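Local coordinates for terminal oxygenase component of carbazole (Janthinobacterium sp., PDB 7BUG), which adds dioxygen at the angular and adjacent carbons of carbazole, as the Rieske-type terminal oxygenase of carbazole 1,9a-dioxygenase, at residues S263-K271 with M280-P288. Residues are numbered along the deposited sequence; the frame is centred on the assembly and turned at random.
Sequences SIWLPGVLK and MMQFEWYVP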
ATOM      1  N   SER A 263     -17.994 -10.940  31.586  1.00 16.23           N
ATOM      2  CA  SER A 263     -18.721  -9.699  31.260  1.00 15.09           C
ATOM      3  C   SER A 263     -17.837  -8.812  30.389  1.00 14.85           C
ATOM      4  O   SER A 263     -16.595  -8.889  30.494  1.00 15.27           O
ATOM      5  CB  SER A 263     -19.165  -8.976  32.526  1.00 15.95           C
ATOM      6  OG  SER A 263     -18.076  -8.798  33.410  1.00 16.80           O
ATOM      7  N   ILE A 264     -18.502  -8.063  29.523  1.00 13.58           N
ATOM      8  CA  ILE A 264     -17.830  -7.061  28.680  1.00 13.34           C
ATOM      9  C   ILE A 264     -18.380  -5.688  29.068  1.00 13.43           C
ATOM     10  O   ILE A 264     -19.595  -5.543  29.305  1.00 15.07           O
ATOM     11  CB  ILE A 264     -18.013  -7.384  27.189  1.00 12.46           C
ATOM     12  CG1 ILE A 264     -17.125  -6.482  26.330  1.00 12.81           C
ATOM     13  CG2 ILE A 264     -19.497  -7.283  26.791  1.00 13.28           C
ATOM     14  CD1 ILE A 264     -15.629  -6.797  26.390  1.00 13.14           C
ATOM     15  N   TRP A 265     -17.507  -4.701  29.109  1.00 13.74           N
ATOM     16  CA  TRP A 265     -17.854  -3.329  29.582  1.00 14.41           C
ATOM     17  C   TRP A 265     -17.397  -2.318  28.546  1.00 14.27           C
ATOM     18  O   TRP A 265     -16.273  -2.473  28.028  1.00 14.06           O
ATOM     19  CB  TRP A 265     -17.159  -3.089  30.926  1.00 14.76           C
ATOM     20  CG  TRP A 265     -17.543  -4.121  31.938  1.00 14.73           C
ATOM     21  CD1 TRP A 265     -16.980  -5.346  32.117  1.00 15.39           C
ATOM     22  CD2 TRP A 265     -18.680  -4.069  32.826  1.00 17.18           C
ATOM     23  NE1 TRP A 265     -17.645  -6.056  33.088  1.00 16.09           N
ATOM     24  CE2 TRP A 265     -18.700  -5.292  33.535  1.00 17.64           C
ATOM     25  CE3 TRP A 265     -19.670  -3.105  33.084  1.00 17.49           C
ATOM     26  CZ2 TRP A 265     -19.672  -5.580  34.495  1.00 16.94           C
ATOM     27  CZ3 TRP A 265     -20.643  -3.410  34.008  1.00 17.64           C
ATOM     28  CH2 TRP A 265     -20.635  -4.620  34.704  1.00 18.99           C
ATOM     29  N   LEU A 266     -18.180  -1.260  28.343  1.00 12.65           N
ATOM     30  CA  LEU A 266     -17.638  -0.055  27.676  1.00 12.40           C
ATOM     31  C   LEU A 266     -16.452   0.460  28.478  1.00 12.90           C
ATOM     32  O   LEU A 266     -16.494   0.511  29.704  1.00 12.64           O
ATOM     33  CB  LEU A 266     -18.716   1.011  27.482  1.00 13.68           C
ATOM     34  CG  LEU A 266     -19.671   0.772  26.316  1.00 13.85           C
ATOM     35  CD1 LEU A 266     -20.890   1.673  26.486  1.00 14.14           C
ATOM     36  CD2 LEU A 266     -19.007   1.057  24.973  1.00 13.99           C
ATOM     37  N   PRO A 267     -15.401   0.977  27.803  1.00 11.60           N
ATOM     38  CA  PRO A 267     -15.369   1.108  26.336  1.00 11.83           C
ATOM     39  C   PRO A 267     -14.921  -0.118  25.509  1.00 10.96           C
ATOM     40  O   PRO A 267     -14.899  -0.051  24.277  1.00 11.98           O
ATOM     41  CB  PRO A 267     -14.312   2.210  26.123  1.00 12.37           C
ATOM     42  CG  PRO A 267     -13.334   1.958  27.279  1.00 12.55           C
ATOM     43  CD  PRO A 267     -14.224   1.590  28.437  1.00 12.40           C
ATOM     44  N   GLY A 268     -14.573  -1.198  26.172  1.00 11.93           N
ATOM     45  CA  GLY A 268     -14.143  -2.432  25.492  1.00 11.95           C
ATOM     46  C   GLY A 268     -13.169  -3.191  26.368  1.00 10.94           C
ATOM     47  O   GLY A 268     -11.951  -3.310  26.049  1.00 12.42           O
ATOM     48  N   VAL A 269     -13.681  -3.717  27.474  1.00 12.14           N
ATOM     49  CA  VAL A 269     -12.852  -4.416  28.470  1.00 11.78           C
ATOM     50  C   VAL A 269     -13.657  -5.603  28.978  1.00 12.57           C
ATOM     51  O   VAL A 269     -14.836  -5.460  29.392  1.00 12.28           O
ATOM     52  CB  VAL A 269     -12.328  -3.530  29.613  1.00 12.84           C
ATOM     53  CG1 VAL A 269     -13.405  -2.708  30.255  1.00 13.42           C
ATOM     54  CG2 VAL A 269     -11.646  -4.345  30.667  1.00 13.81           C
ATOM     55  N   LEU A 270     -13.015  -6.761  28.917  1.00 11.90           N
ATOM     56  CA  LEU A 270     -13.579  -8.060  29.333  1.00 13.04           C
ATOM     57  C   LEU A 270     -13.104  -8.376  30.752  1.00 12.44           C
ATOM     58  O   LEU A 270     -11.917  -8.198  31.100  1.00 14.48           O
ATOM     59  CB  LEU A 270     -13.085  -9.133  28.361  1.00 13.79           C
ATOM     60  CG  LEU A 270     -13.670 -10.539  28.529  1.00 14.56           C
ATOM     61  CD1 LEU A 270     -15.073 -10.610  27.942  1.00 15.00           C
ATOM     62  CD2 LEU A 270     -12.780 -11.584  27.872  1.00 15.58           C
ATOM     63  N   LYS A 271     -14.018  -8.921  31.554  1.00 12.95           N
ATOM     64  CA  LYS A 271     -13.723  -9.491  32.879  1.00 13.25           C
ATOM     65  C   LYS A 271     -14.130 -10.955  32.884  1.00 14.09           C
ATOM     66  O   LYS A 271     -15.279 -11.272  32.545  1.00 15.60           O
ATOM     67  CB  LYS A 271     -14.476  -8.716  33.952  1.00 14.81           C
ATOM     68  CG  LYS A 271     -14.269  -9.288  35.347  1.00 16.32           C
ATOM     69  CD  LYS A 271     -15.029  -8.544  36.411  1.00 16.42           C
ATOM     70  CE  LYS A 271     -15.001  -9.260  37.733  1.00 18.09           C
ATOM     71  NZ  LYS A 271     -15.720  -8.504  38.782  1.00 21.59           N
ATOM     72  N   MET A 280      -8.012 -16.056  41.051  1.00 21.64           N
ATOM     73  CA  MET A 280      -7.649 -14.799  40.351  1.00 21.38           C
ATOM     74  C   MET A 280      -8.681 -14.472  39.271  1.00 18.83           C
ATOM     75  O   MET A 280      -9.565 -15.279  38.997  1.00 17.37           O
ATOM     76  CB  MET A 280      -6.213 -14.874  39.831  1.00 24.49           C
ATOM     77  CG  MET A 280      -5.949 -15.842  38.757  1.00 25.87           C
ATOM     78  SD  MET A 280      -4.132 -16.272  38.704  1.00 29.13           S
ATOM     79  CE  MET A 280      -3.293 -14.727  38.869  1.00 32.98           C
ATOM     80  N   MET A 281      -8.592 -13.274  38.695  1.00 18.55           N
ATOM     81  CA  MET A 281      -9.505 -12.911  37.604  1.00 19.21           C
ATOM     82  C   MET A 281      -8.739 -12.214  36.485  1.00 15.42           C
ATOM     83  O   MET A 281      -7.626 -11.784  36.699  1.00 15.69           O
ATOM     84  CB  MET A 281     -10.671 -12.046  38.081  1.00 20.54           C
ATOM     85  CG  MET A 281     -10.307 -10.890  38.902  1.00 21.44           C
ATOM     86  SD  MET A 281     -11.816 -10.223  39.747  1.00 26.28           S
ATOM     87  CE  MET A 281     -11.954 -11.301  41.174  1.00 30.74           C
ATOM     88  N   GLN A 282      -9.312 -12.256  35.290  1.00 14.62           N
ATOM     89  CA  GLN A 282      -8.643 -11.647  34.131  1.00 14.29           C
ATOM     90  C   GLN A 282      -9.436 -10.420  33.680  1.00 13.15           C
ATOM     91  O   GLN A 282     -10.643 -10.527  33.505  1.00 14.60           O
ATOM     92  CB  GLN A 282      -8.442 -12.700  33.049  1.00 14.59           C
ATOM     93  CG  GLN A 282      -7.732 -12.176  31.822  1.00 14.96           C
ATOM     94  CD  GLN A 282      -7.019 -13.225  30.990  1.00 18.40           C
ATOM     95  OE1 GLN A 282      -6.733 -14.319  31.480  1.00 19.19           O
ATOM     96  NE2 GLN A 282      -6.727 -12.907  29.726  1.00 18.07           N
ATOM     97  N   PHE A 283      -8.746  -9.309  33.484  1.00 14.16           N
ATOM     98  CA  PHE A 283      -9.369  -8.111  32.879  1.00 14.19           C
ATOM     99  C   PHE A 283      -8.537  -7.753  31.655  1.00 13.15           C
ATOM    100  O   PHE A 283      -7.317  -7.571  31.768  1.00 15.37           O
ATOM    101  CB  PHE A 283      -9.393  -6.937  33.857  1.00 14.84           C
ATOM    102  CG  PHE A 283      -9.836  -7.177  35.283  1.00 15.33           C
ATOM    103  CD1 PHE A 283      -8.915  -7.532  36.269  1.00 16.23           C
ATOM    104  CD2 PHE A 283     -11.161  -6.994  35.665  1.00 14.75           C
ATOM    105  CE1 PHE A 283      -9.313  -7.680  37.595  1.00 16.49           C
ATOM    106  CE2 PHE A 283     -11.543  -7.124  36.995  1.00 15.95           C
ATOM    107  CZ  PHE A 283     -10.612  -7.433  37.956  1.00 16.45           C
ATOM    108  N   GLU A 284      -9.158  -7.674  30.481  1.00 13.19           N
ATOM    109  CA  GLU A 284      -8.366  -7.372  29.289  1.00 12.05           C
ATOM    110  C   GLU A 284      -9.118  -6.333  28.444  1.00 11.77           C
ATOM    111  O   GLU A 284     -10.322  -6.445  28.181  1.00 12.72           O
ATOM    112  CB  GLU A 284      -7.976  -8.648  28.524  1.00 13.71           C
ATOM    113  CG  GLU A 284      -9.130  -9.439  28.034  1.00 14.15           C
ATOM    114  CD  GLU A 284      -8.675 -10.659  27.209  1.00 15.50           C
ATOM    115  OE1 GLU A 284      -7.612 -11.220  27.590  1.00 16.18           O
ATOM    116  OE2 GLU A 284      -9.294 -10.959  26.198  1.00 15.45           O
ATOM    117  N   TRP A 285      -8.348  -5.356  27.994  1.00 11.87           N
ATOM    118  CA  TRP A 285      -8.842  -4.278  27.124  1.00 11.68           C
ATOM    119  C   TRP A 285      -8.396  -4.551  25.687  1.00 12.11           C
ATOM    120  O   TRP A 285      -7.263  -5.069  25.486  1.00 12.83           O
ATOM    121  CB  TRP A 285      -8.297  -2.931  27.563  1.00 11.52           C
ATOM    122  CG  TRP A 285      -8.930  -2.301  28.768  1.00 10.89           C
ATOM    123  CD1 TRP A 285      -9.758  -1.228  28.701  1.00 11.39           C
ATOM    124  CD2 TRP A 285      -8.763  -2.593  30.174  1.00 12.03           C
ATOM    125  NE1 TRP A 285     -10.102  -0.796  29.954  1.00 11.85           N
ATOM    126  CE2 TRP A 285      -9.521  -1.627  30.877  1.00 11.95           C
ATOM    127  CE3 TRP A 285      -8.047  -3.551  30.902  1.00 11.50           C
ATOM    128  CZ2 TRP A 285      -9.587  -1.608  32.268  1.00 13.86           C
ATOM    129  CZ3 TRP A 285      -8.101  -3.502  32.289  1.00 12.48           C
ATOM    130  CH2 TRP A 285      -8.872  -2.546  32.941  1.00 13.44           C
ATOM    131  N   TYR A 286      -9.176  -4.029  24.766  1.00 10.71           N
ATOM    132  CA  TYR A 286      -8.899  -3.990  23.328  1.00 10.91           C
ATOM    133  C   TYR A 286      -8.971  -2.533  22.906  1.00 11.26           C
ATOM    134  O   TYR A 286     -10.060  -2.011  22.571  1.00 11.39           O
ATOM    135  CB  TYR A 286      -9.880  -4.885  22.607  1.00 12.49           C
ATOM    136  CG  TYR A 286     -10.220  -6.151  23.341  1.00 12.22           C
ATOM    137  CD1 TYR A 286      -9.383  -7.272  23.319  1.00 12.39           C
ATOM    138  CD2 TYR A 286     -11.349  -6.205  24.135  1.00 12.15           C
ATOM    139  CE1 TYR A 286      -9.735  -8.424  24.004  1.00 12.53           C
ATOM    140  CE2 TYR A 286     -11.692  -7.346  24.837  1.00 12.40           C
ATOM    141  CZ  TYR A 286     -10.884  -8.465  24.773  1.00 12.37           C
ATOM    142  OH  TYR A 286     -11.350  -9.546  25.517  1.00 13.56           O
ATOM    143  N   VAL A 287      -7.835  -1.893  22.958  1.00 10.41           N
ATOM    144  CA  VAL A 287      -7.783  -0.413  22.852  1.00 10.96           C
ATOM    145  C   VAL A 287      -7.537  -0.017  21.401  1.00 10.58           C
ATOM    146  O   VAL A 287      -6.492  -0.352  20.817  1.00 10.90           O
ATOM    147  CB  VAL A 287      -6.692   0.137  23.768  1.00 10.71           C
ATOM    148  CG1 VAL A 287      -6.638   1.643  23.664  1.00 11.46           C
ATOM    149  CG2 VAL A 287      -6.919  -0.334  25.189  1.00 12.02           C
ATOM    150  N   PRO A 288      -8.415   0.811  20.804  1.00  9.67           N
ATOM    151  CA  PRO A 288      -8.242   1.198  19.418  1.00 10.48           C
ATOM    152  C   PRO A 288      -7.029   2.112  19.246  1.00 11.20           C
ATOM    153  O   PRO A 288      -6.890   3.162  19.919  1.00 11.83           O
ATOM    154  CB  PRO A 288      -9.521   1.985  19.046  1.00 10.64           C
ATOM    155  CG  PRO A 288     -10.454   1.737  20.184  1.00 10.55           C
ATOM    156  CD  PRO A 288      -9.602   1.419  21.390  1.00 10.33           C
TER
HETATM  157  O   HOH W   1     -12.062  -0.207  23.378  1.00 21.93           O
HETATM  158  O   HOH W   2     -10.796  -0.658  25.450  1.00 17.49           O
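Lys271 runs its extended chain beside Phe283, its partner in a non-hydrogen-bonded antiparallel pair. From CB, near Phe283 CD2, the chain leaves with CG anti to the backbone N (chi1 177°). CG and CD run on past Phe283 CD2 and CE2, CD meeting the ring obliquely, 3.8 Å from Phe283 CE2. CE then reaches the sulfur of Met281, and NZ is hydrogen-bonded beyond the hairpin to Pro151 O. On the same face of the sheet Val269 sits over one face of the Trp285 indole: CB stands 3.4 Å from the centroid of the five-membered ring, a CH-pi contact, while CG2 reaches over the middle of the bicycle. The opposite face mixes Leu270 with a polar cluster. Leu270 CB and CD2 both pack on Tyr286 OH, which donates to the anti lone pair of Glu284 OE2 (2.6 Å); Gln282 NE2 and Tyr296 OH bond to OE1, so both carboxylate oxygens are held. The Glu284 side chain lies about 6 Å from the ferrous iron and about 5 Å from the side chain of its ligand Asp333, nearest atoms. Leu270 and Glu284 exchange two backbone hydrogen bonds, and Tyr286 N gives a third to Gly268 O (3.1 Å). There Gly268 and Val269 both face Trp265 in a classic beta bulge. The hairpin 269-273/281-288 lies inside the antiparallel sheet of the catalytic domain, between strands 261-265 and 293-303; helix 171-179 packs on Ile264 and Tyr286, and strand 28-32 touches Pro267 and Trp285.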